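Local coordinates for protein alpha-rhamnosidase (Dictyoglomus thermophilum, PDB 6I60) that probably hydrolyses terminal non-reducing alpha-L-rhamnose residues from alpha-L-rhamnosides, including flavonoid glycosides, at residues Ala147-Lys152 / Ala197-Tyr202; Thr172-Pro177 / Asp261-Ile266; Arg226-Val231 / Glu340-Ile345. All blocks are in the same frame, centred on the assembly; numbering follows the deposited sequence.

Contact 1: residues Ala147-Lys152 / Ala197-Tyr202; sequences AKWITK and AGLGLY
The indole of W149 overlaps A197 and L199 with the far end of its six-membered ring. CZ3 of W149 lies 3.5 Å from O of A197, and CH2 stands almost as close to the same carbonyl. This approach is slanted and brings no hydrogen bond between the two segments. CH2 of W149 also meets CB of A197 at 4.3 Å. Next along the ring, CZ3 of W149 reaches CG of L199 at 4.0 Å, the leucine's nearest atom to the ring, with CD2 turned away.

The reach is made by the side chain, since the CA atoms of W149 and A197 are 9.4 Å apart. With CG beside the backbone N and anti to the carbonyl carbon (chi1 -69°), the indole swings across to residues its CB does not point at. A197 and L199, two positions apart, both direct their CB atoms toward the 147-152 segment, and G198 lies between them. With an alanine in place of W149 the indole is gone, and A197 and L199 would probably face a gap where the ring had packed.

All three touching residues are buried, although the segments bury only 111 Å² between them. Strand 264-273 runs between the two: I150 shares a backbone hydrogen bond with L265 and A197 with I266, whose side chain also packs on W149. Loop residues A330 and P333 pack against the indole as well, while A197 and L199 rest on V227 of strand 226-233, within the beta-rich N-terminal domain of the rhamnosidase family.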
loop_
_atom_site.group_PDB
_atom_site.type_symbol
_atom_site.label_atom_id
_atom_site.label_comp_id
_atom_site.label_asym_id
_atom_site.label_seq_id
_atom_site.Cartn_x
_atom_site.Cartn_y
_atom_site.Cartn_z
ATOM N N ALA A 147 -28.319 5.369 15.171
ATOM C CA ALA A 147 -27.394 6.244 15.877
ATOM C C ALA A 147 -27.181 7.537 15.099
ATOM O O ALA A 147 -27.185 7.557 13.865
ATOM C CB ALA A 147 -26.055 5.539 16.096
ATOM N N LYS A 148 -26.993 8.626 15.836
ATOM C CA LYS A 148 -26.793 9.940 15.251
ATOM C C LYS A 148 -25.409 10.463 15.615
ATOM O O LYS A 148 -24.771 9.993 16.561
ATOM C CB LYS A 148 -27.874 10.928 15.717
ATOM C CG LYS A 148 -29.250 10.298 15.914
ATOM C CD LYS A 148 -30.298 10.941 15.012
ATOM C CE LYS A 148 -31.657 10.270 15.168
ATOM N NZ LYS A 148 -31.771 9.028 14.349
ATOM N N TRP A 149 -24.950 11.445 14.844
ATOM C CA TRP A 149 -23.651 12.058 15.081
ATOM C C TRP A 149 -23.727 12.998 16.278
ATOM O O TRP A 149 -24.619 13.848 16.355
ATOM C CB TRP A 149 -23.184 12.810 13.835
ATOM C CG TRP A 149 -22.829 11.921 12.676
ATOM C CD1 TRP A 149 -23.683 11.413 11.740
ATOM C CD2 TRP A 149 -21.524 11.442 12.330
ATOM N NE1 TRP A 149 -22.992 10.645 10.834
ATOM C CE2 TRP A 149 -21.664 10.646 11.174
ATOM C CE3 TRP A 149 -20.251 11.606 12.885
ATOM C CZ2 TRP A 149 -20.579 10.018 10.563
ATOM C CZ3 TRP A 149 -19.175 10.980 12.278
ATOM C CH2 TRP A 149 -19.346 10.196 11.129
ATOM N N ILE A 150 -22.789 12.846 17.213
ATOM C CA ILE A 150 -22.770 13.629 18.440
ATOM C C ILE A 150 -21.482 14.442 18.495
ATOM O O ILE A 150 -20.471 14.096 17.879
ATOM C CB ILE A 150 -22.906 12.742 19.693
ATOM C CG1 ILE A 150 -21.889 11.604 19.644
ATOM C CG2 ILE A 150 -24.313 12.184 19.796
ATOM C CD1 ILE A 150 -21.689 10.915 20.966
ATOM N N THR A 151 -21.533 15.546 19.241
ATOM C CA THR A 151 -20.401 16.460 19.348
ATOM C C THR A 151 -20.538 17.302 20.605
ATOM O O THR A 151 -21.619 17.418 21.186
ATOM C CB THR A 151 -20.299 17.389 18.131
ATOM O OG1 THR A 151 -20.698 16.691 16.952
ATOM C CG2 THR A 151 -18.884 17.878 17.944
ATOM N N LYS A 152 -19.417 17.892 21.013
ATOM C CA LYS A 152 -19.453 18.999 21.951
ATOM C C LYS A 152 -19.986 20.250 21.257
ATOM O O LYS A 152 -20.026 20.344 20.027
ATOM C CB LYS A 152 -18.062 19.274 22.520
ATOM C CG LYS A 152 -17.646 18.324 23.620
ATOM C CD LYS A 152 -16.251 18.635 24.134
ATOM C CE LYS A 152 -16.142 20.070 24.616
ATOM N NZ LYS A 152 -16.424 20.181 26.073
ATOM N N ALA A 197 -17.466 5.293 13.929
ATOM C CA ALA A 197 -16.747 6.119 12.956
ATOM C C ALA A 197 -16.449 7.443 13.658
ATOM O O ALA A 197 -17.273 8.362 13.654
ATOM C CB ALA A 197 -17.550 6.320 11.678
ATOM N N GLY A 198 -15.275 7.524 14.279
ATOM C CA GLY A 198 -14.854 8.741 14.941
ATOM C C GLY A 198 -13.969 9.596 14.058
ATOM O O GLY A 198 -12.846 9.205 13.730
ATOM N N LEU A 199 -14.464 10.766 13.666
ATOM C CA LEU A 199 -13.752 11.657 12.761
ATOM C C LEU A 199 -13.003 12.717 13.559
ATOM O O LEU A 199 -13.553 13.288 14.506
ATOM C CB LEU A 199 -14.722 12.319 11.781
ATOM C CG LEU A 199 -15.434 11.378 10.808
ATOM C CD1 LEU A 199 -15.918 12.146 9.595
ATOM C CD2 LEU A 199 -14.524 10.232 10.386
ATOM N N GLY A 200 -11.748 12.965 13.187
ATOM C CA GLY A 200 -11.087 12.233 12.119
ATOM C C GLY A 200 -10.363 11.002 12.629
ATOM O O GLY A 200 -10.100 10.063 11.876
ATOM N N LEU A 201 -10.036 11.015 13.921
ATOM C CA LEU A 201 -9.410 9.889 14.596
ATOM C C LEU A 201 -10.151 9.617 15.898
ATOM O O LEU A 201 -10.831 10.491 16.442
ATOM C CB LEU A 201 -7.924 10.155 14.875
ATOM C CG LEU A 201 -7.061 10.493 13.657
ATOM C CD1 LEU A 201 -5.692 11.006 14.085
ATOM C CD2 LEU A 201 -6.929 9.282 12.741
ATOM N N TYR A 202 -10.017 8.390 16.399
ATOM C CA TYR A 202 -10.727 8.004 17.610
ATOM C C TYR A 202 -9.965 6.903 18.334
ATOM O O TYR A 202 -9.087 6.246 17.771
ATOM C CB TYR A 202 -12.159 7.541 17.302
ATOM C CG TYR A 202 -12.238 6.171 16.662
ATOM C CD1 TYR A 202 -12.178 6.027 15.282
ATOM C CD2 TYR A 202 -12.375 5.023 17.435
ATOM C CE1 TYR A 202 -12.248 4.780 14.691
ATOM C CE2 TYR A 202 -12.443 3.773 16.853
ATOM C CZ TYR A 202 -12.381 3.657 15.480
ATOM O OH TYR A 202 -12.451 2.417 14.894
#

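Contact 2: residues Thr172-Pro177 / Asp261-Ile266; sequences TIAYAP and DFPKLI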
loop_
_atom_site.group_PDB
_atom_site.type_symbol
_atom_site.label_atom_id
_atom_site.label_comp_id
_atom_site.label_asym_id
_atom_site.label_seq_id
_atom_site.Cartn_x
_atom_site.Cartn_y
_atom_site.Cartn_z
ATOM N N THR A 172 -6.065 24.768 11.605
ATOM C CA THR A 172 -7.014 24.919 12.702
ATOM C C THR A 172 -7.020 23.617 13.495
ATOM O O THR A 172 -7.570 22.608 13.040
ATOM C CB THR A 172 -8.411 25.252 12.182
ATOM O OG1 THR A 172 -8.307 26.077 11.014
ATOM C CG2 THR A 172 -9.210 25.988 13.242
ATOM N N ILE A 173 -6.406 23.638 14.673
ATOM C CA ILE A 173 -6.241 22.449 15.503
ATOM C C ILE A 173 -7.221 22.546 16.662
ATOM O O ILE A 173 -7.071 23.398 17.547
ATOM C CB ILE A 173 -4.799 22.303 16.008
ATOM C CG1 ILE A 173 -3.841 22.063 14.838
ATOM C CG2 ILE A 173 -4.704 21.170 17.020
ATOM C CD1 ILE A 173 -2.636 22.980 14.838
ATOM N N ALA A 174 -8.226 21.672 16.663
ATOM C CA ALA A 174 -9.167 21.579 17.766
ATOM C C ALA A 174 -8.577 20.726 18.888
ATOM O O ALA A 174 -7.487 20.159 18.772
ATOM C CB ALA A 174 -10.499 21.009 17.285
ATOM N N TYR A 175 -9.308 20.630 19.992
ATOM C CA TYR A 175 -8.870 19.845 21.134
ATOM C C TYR A 175 -9.297 18.390 20.945
ATOM O O TYR A 175 -9.727 17.979 19.865
ATOM C CB TYR A 175 -9.425 20.436 22.427
ATOM C CG TYR A 175 -8.579 21.536 23.025
ATOM C CD1 TYR A 175 -8.011 22.519 22.224
ATOM C CD2 TYR A 175 -8.354 21.597 24.394
ATOM C CE1 TYR A 175 -7.242 23.528 22.769
ATOM C CE2 TYR A 175 -7.587 22.601 24.948
ATOM C CZ TYR A 175 -7.033 23.564 24.132
ATOM O OH TYR A 175 -6.269 24.565 24.684
ATOM N N ALA A 176 -9.182 17.592 22.005
ATOM C CA ALA A 176 -9.543 16.179 21.955
ATOM C C ALA A 176 -10.733 15.919 22.868
ATOM O O ALA A 176 -10.553 15.734 24.081
ATOM C CB ALA A 176 -8.355 15.301 22.358
ATOM N N PRO A 177 -11.955 15.895 22.348
ATOM C CA PRO A 177 -13.115 15.639 23.203
ATOM C C PRO A 177 -13.274 14.162 23.520
ATOM O O PRO A 177 -12.959 13.285 22.713
ATOM C CB PRO A 177 -14.290 16.149 22.361
ATOM C CG PRO A 177 -13.842 15.962 20.956
ATOM C CD PRO A 177 -12.342 16.148 20.946
ATOM N N ASP A 261 -15.333 19.988 9.255
ATOM C CA ASP A 261 -15.801 20.568 10.502
ATOM C C ASP A 261 -14.927 20.086 11.661
ATOM O O ASP A 261 -13.902 19.424 11.463
ATOM C CB ASP A 261 -17.276 20.214 10.709
ATOM C CG ASP A 261 -17.965 21.136 11.690
ATOM O OD1 ASP A 261 -17.417 22.224 11.966
ATOM O OD2 ASP A 261 -19.046 20.765 12.194
ATOM N N PHE A 262 -15.334 20.433 12.880
ATOM C CA PHE A 262 -14.663 19.951 14.073
ATOM C C PHE A 262 -14.984 18.471 14.287
ATOM O O PHE A 262 -15.921 17.941 13.685
ATOM C CB PHE A 262 -15.086 20.788 15.278
ATOM C CG PHE A 262 -14.555 22.192 15.252
ATOM C CD1 PHE A 262 -13.198 22.436 15.386
ATOM C CD2 PHE A 262 -15.411 23.268 15.084
ATOM C CE1 PHE A 262 -12.705 23.728 15.357
ATOM C CE2 PHE A 262 -14.924 24.562 15.054
ATOM C CZ PHE A 262 -13.571 24.792 15.191
ATOM N N PRO A 263 -14.203 17.775 15.119
ATOM C CA PRO A 263 -14.410 16.329 15.284
ATOM C C PRO A 263 -15.823 15.990 15.742
ATOM O O PRO A 263 -16.410 16.681 16.574
ATOM C CB PRO A 263 -13.371 15.943 16.343
ATOM C CG PRO A 263 -12.295 16.945 16.187
ATOM C CD PRO A 263 -12.974 18.228 15.798
ATOM N N LYS A 264 -16.363 14.907 15.182
ATOM C CA LYS A 264 -17.694 14.417 15.515
ATOM C C LYS A 264 -17.632 12.904 15.678
ATOM O O LYS A 264 -16.629 12.264 15.349
ATOM C CB LYS A 264 -18.720 14.811 14.444
ATOM C CG LYS A 264 -18.126 14.986 13.057
ATOM C CD LYS A 264 -19.109 15.654 12.114
ATOM C CE LYS A 264 -18.914 17.160 12.093
ATOM N NZ LYS A 264 -19.473 17.769 10.857
ATOM N N LEU A 265 -18.721 12.325 16.185
ATOM C CA LEU A 265 -18.729 10.918 16.560
ATOM C C LEU A 265 -20.079 10.283 16.269
ATOM O O LEU A 265 -21.126 10.859 16.574
ATOM C CB LEU A 265 -18.399 10.747 18.049
ATOM C CG LEU A 265 -18.552 9.345 18.639
ATOM C CD1 LEU A 265 -17.589 8.381 17.969
ATOM C CD2 LEU A 265 -18.328 9.374 20.140
ATOM N N ILE A 266 -20.044 9.086 15.683
ATOM C CA ILE A 266 -21.218 8.237 15.531
ATOM C C ILE A 266 -20.826 6.820 15.925
ATOM O O ILE A 266 -19.718 6.364 15.620
ATOM C CB ILE A 266 -21.792 8.276 14.096
ATOM C CG1 ILE A 266 -23.165 7.593 14.051
ATOM C CG2 ILE A 266 -20.836 7.628 13.108
ATOM C CD1 ILE A 266 -24.037 8.024 12.886
#
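A174, at the end of strand 172-174, comes closest to F262 in the backbone, with 6.8 Å between their CA atoms and no hydrogen bond joining the two segments. CB of A174 touches CD1 of F262 at 3.6 Å and lies a little farther from CE1, meeting one flank of the ring at a slant. CB of A174 also packs 4.0 Å from CD of P263, so the methyl faces the notch where the aromatic and pyrrolidine rings of consecutive residues adjoin. F262 gets there through its first torsion (chi1 -70°), which keeps CG beside the backbone N and brings the ring nearer to A174 than its CB direction alone would.

D261 OD2 of the turn forms a long, weak salt bridge of 3.3 Å with K264 NZ at the start of the strand, which also bonds Y254 and E331; D261 OD1 accepts a weak hydrogen bond from F262 N. H155 stacks on the F262 ring, and a triethylene glycol, probably from the crystallisation liquor, lies about 3 Å from that side chain. Between the segments the contact is wholly apolar, so strand 171-184 and this turn are joined by shape and hydrophobic burial.

Contact 3: residues Arg226-Val231 / Glu340-Ile345; sequences RVLYTV and EIYPPI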
loop_
_atom_site.group_PDB
_atom_site.type_symbol
_atom_site.label_atom_id
_atom_site.label_comp_id
_atom_site.label_asym_id
_atom_site.label_seq_id
_atom_site.Cartn_x
_atom_site.Cartn_y
_atom_site.Cartn_z
ATOM N N ARG A 226 -17.449 9.830 1.559
ATOM C CA ARG A 226 -17.509 8.512 2.175
ATOM C C ARG A 226 -16.752 8.542 3.493
ATOM O O ARG A 226 -15.703 9.183 3.593
ATOM C CB ARG A 226 -16.921 7.442 1.248
ATOM C CG ARG A 226 -16.186 6.323 1.960
ATOM C CD ARG A 226 -15.840 5.221 0.986
ATOM N NE ARG A 226 -15.202 5.772 -0.200
ATOM C CZ ARG A 226 -14.067 5.319 -0.715
ATOM N NH1 ARG A 226 -13.439 4.295 -0.155
ATOM N NH2 ARG A 226 -13.565 5.895 -1.795
ATOM N N VAL A 227 -17.294 7.852 4.495
ATOM C CA VAL A 227 -16.664 7.709 5.803
ATOM C C VAL A 227 -16.611 6.224 6.135
ATOM O O VAL A 227 -17.657 5.581 6.276
ATOM C CB VAL A 227 -17.423 8.479 6.899
ATOM C CG1 VAL A 227 -16.798 8.211 8.262
ATOM C CG2 VAL A 227 -17.439 9.971 6.595
ATOM N N LEU A 228 -15.401 5.682 6.259
ATOM C CA LEU A 228 -15.232 4.271 6.584
ATOM C C LEU A 228 -15.351 4.073 8.090
ATOM O O LEU A 228 -14.537 4.600 8.856
ATOM C CB LEU A 228 -13.882 3.757 6.089
ATOM C CG LEU A 228 -13.442 4.168 4.686
ATOM C CD1 LEU A 228 -11.961 3.895 4.502
ATOM C CD2 LEU A 228 -14.257 3.428 3.640
ATOM N N TYR A 229 -16.358 3.316 8.515
ATOM C CA TYR A 229 -16.522 2.976 9.919
ATOM C C TYR A 229 -15.898 1.614 10.200
ATOM O O TYR A 229 -15.762 0.775 9.306
ATOM C CB TYR A 229 -18.001 2.977 10.323
ATOM C CG TYR A 229 -18.816 1.828 9.770
ATOM C CD1 TYR A 229 -19.386 1.899 8.506
ATOM C CD2 TYR A 229 -19.029 0.677 10.521
ATOM C CE1 TYR A 229 -20.134 0.852 7.999
ATOM C CE2 TYR A 229 -19.775 -0.374 10.023
ATOM C CZ TYR A 229 -20.325 -0.280 8.761
ATOM O OH TYR A 229 -21.069 -1.324 8.263
ATOM N N THR A 230 -15.510 1.408 11.454
ATOM C CA THR A 230 -14.887 0.171 11.898
ATOM C C THR A 230 -15.820 -0.565 12.851
ATOM O O THR A 230 -16.472 0.054 13.698
ATOM C CB THR A 230 -13.546 0.450 12.586
ATOM O OG1 THR A 230 -12.727 1.256 11.731
ATOM C CG2 THR A 230 -12.818 -0.849 12.897
ATOM N N VAL A 231 -15.887 -1.886 12.706
ATOM C CA VAL A 231 -16.685 -2.744 13.574
ATOM C C VAL A 231 -15.742 -3.571 14.437
ATOM O O VAL A 231 -14.769 -4.146 13.932
ATOM C CB VAL A 231 -17.632 -3.649 12.767
ATOM C CG1 VAL A 231 -16.883 -4.314 11.641
ATOM C CG2 VAL A 231 -18.264 -4.694 13.673
ATOM N N GLU A 340 -14.984 -1.025 4.457
ATOM C CA GLU A 340 -14.101 -1.729 3.540
ATOM C C GLU A 340 -13.166 -2.645 4.317
ATOM O O GLU A 340 -12.726 -2.312 5.422
ATOM C CB GLU A 340 -13.290 -0.741 2.701
ATOM C CG GLU A 340 -14.129 0.119 1.769
ATOM C CD GLU A 340 -13.394 0.477 0.495
ATOM O OE1 GLU A 340 -13.381 1.672 0.128
ATOM O OE2 GLU A 340 -12.828 -0.437 -0.142
ATOM N N ILE A 341 -12.871 -3.803 3.736
ATOM C CA ILE A 341 -11.961 -4.775 4.329
ATOM C C ILE A 341 -10.585 -4.517 3.728
ATOM O O ILE A 341 -10.321 -4.853 2.569
ATOM C CB ILE A 341 -12.426 -6.213 4.093
ATOM C CG1 ILE A 341 -13.923 -6.345 4.387
ATOM C CG2 ILE A 341 -11.624 -7.173 4.956
ATOM C CD1 ILE A 341 -14.261 -6.354 5.860
ATOM N N TYR A 342 -9.705 -3.909 4.515
ATOM C CA TYR A 342 -8.360 -3.574 4.075
ATOM C C TYR A 342 -7.467 -3.496 5.301
ATOM O O TYR A 342 -7.957 -3.286 6.417
ATOM C CB TYR A 342 -8.338 -2.253 3.292
ATOM C CG TYR A 342 -8.480 -1.003 4.135
ATOM C CD1 TYR A 342 -9.576 -0.821 4.969
ATOM C CD2 TYR A 342 -7.526 0.006 4.077
ATOM C CE1 TYR A 342 -9.712 0.324 5.732
ATOM C CE2 TYR A 342 -7.654 1.157 4.838
ATOM C CZ TYR A 342 -8.750 1.308 5.663
ATOM O OH TYR A 342 -8.888 2.446 6.422
ATOM N N PRO A 343 -6.159 -3.682 5.135
ATOM C CA PRO A 343 -5.251 -3.646 6.286
ATOM C C PRO A 343 -5.289 -2.295 6.977
ATOM O O PRO A 343 -5.141 -1.249 6.330
ATOM C CB PRO A 343 -3.874 -3.915 5.659
ATOM C CG PRO A 343 -4.176 -4.650 4.397
ATOM C CD PRO A 343 -5.467 -4.080 3.896
ATOM N N PRO A 344 -5.499 -2.276 8.289
ATOM C CA PRO A 344 -5.505 -1.017 9.033
ATOM C C PRO A 344 -4.098 -0.610 9.458
ATOM O O PRO A 344 -3.127 -1.353 9.300
ATOM C CB PRO A 344 -6.368 -1.348 10.255
ATOM C CG PRO A 344 -6.106 -2.802 10.498
ATOM C CD PRO A 344 -5.816 -3.430 9.151
ATOM N N ILE A 345 -4.011 0.595 10.010
ATOM C CA ILE A 345 -2.757 1.103 10.546
ATOM C C ILE A 345 -2.553 0.532 11.944
ATOM O O ILE A 345 -3.459 0.577 12.783
ATOM C CB ILE A 345 -2.759 2.638 10.568
ATOM C CG1 ILE A 345 -2.889 3.193 9.147
ATOM C CG2 ILE A 345 -1.510 3.162 11.246
ATOM C CD1 ILE A 345 -3.657 4.496 9.068
#
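L228, on strand 226-228, faces E340 with 6.8 Å between their CA atoms, where the chain leaves strand 336-338 and folds over strand 226-233 as an irregular loop. The charged contact uses the same glutamate and R226, two residues before L228: R226 NH1 makes a salt bridge of 2.6 Å with OE1 of E340. Here the two side chains run at about a right angle, and the guanidinium and carboxylate planes are turned 34° apart, so the groups meet through one nitrogen and one oxygen at a slant. A bend in the arginine chain (chi3 50°) swings its head to the glutamate, whose own chain is bent at chi2.

L228 divides its methyls between the two loop residues. CD2 of L228 packs at 3.8 Å on CG of E340, the apolar part of that side chain. CD1 of L228 lies 3.9 Å from OH of Y342 and 4.3 Å from its CZ, at the far end of the phenol. E340 also meets Y342 through its backbone, the carbonyl O lying in the plane of the tyrosine ring at its edge.

Helix 524-535, in the six-hairpin glycosidase domain, lies against the cluster: K529 touches L228, E340 and Y342. R226 uses NE and NH2 for salt bridges to D536 and D533, so three acidic side chains share one guanidinium. Such surroundings would be expected to hold it charged and fixed in rotation. R226 on the strand thus joins the N-terminal domain to the glycosidase domain by salt bridges, and E340 on the loop adds a hydrogen bond to N532, with an apolar leucine alongside.

How the contacts relate
Contacts 1 and 2 interlock, their centres 8 Å apart: segment 261-266 lies against both halves of contact 1, with probable hydrogen bonds from I150 N to L265 O (2.7 Å) and from A197 N to I266 O (3.0 Å). Contact 3 follows through the next strand, its centre 15 Å from that of contact 1, with A197 CB packed 3.6 Å from Y229 CB. Contacts 2 and 3 do not touch; their nearest atoms are about 6 Å apart, but both reach the sheet of strands 189-199, 226-233 and 264-273. Contact 3 meets the glycosidase domain, through helix 524-535; that domain also carries a 2-(2-ethoxyethoxy)ethanol pocket at Y656, E659 and L660.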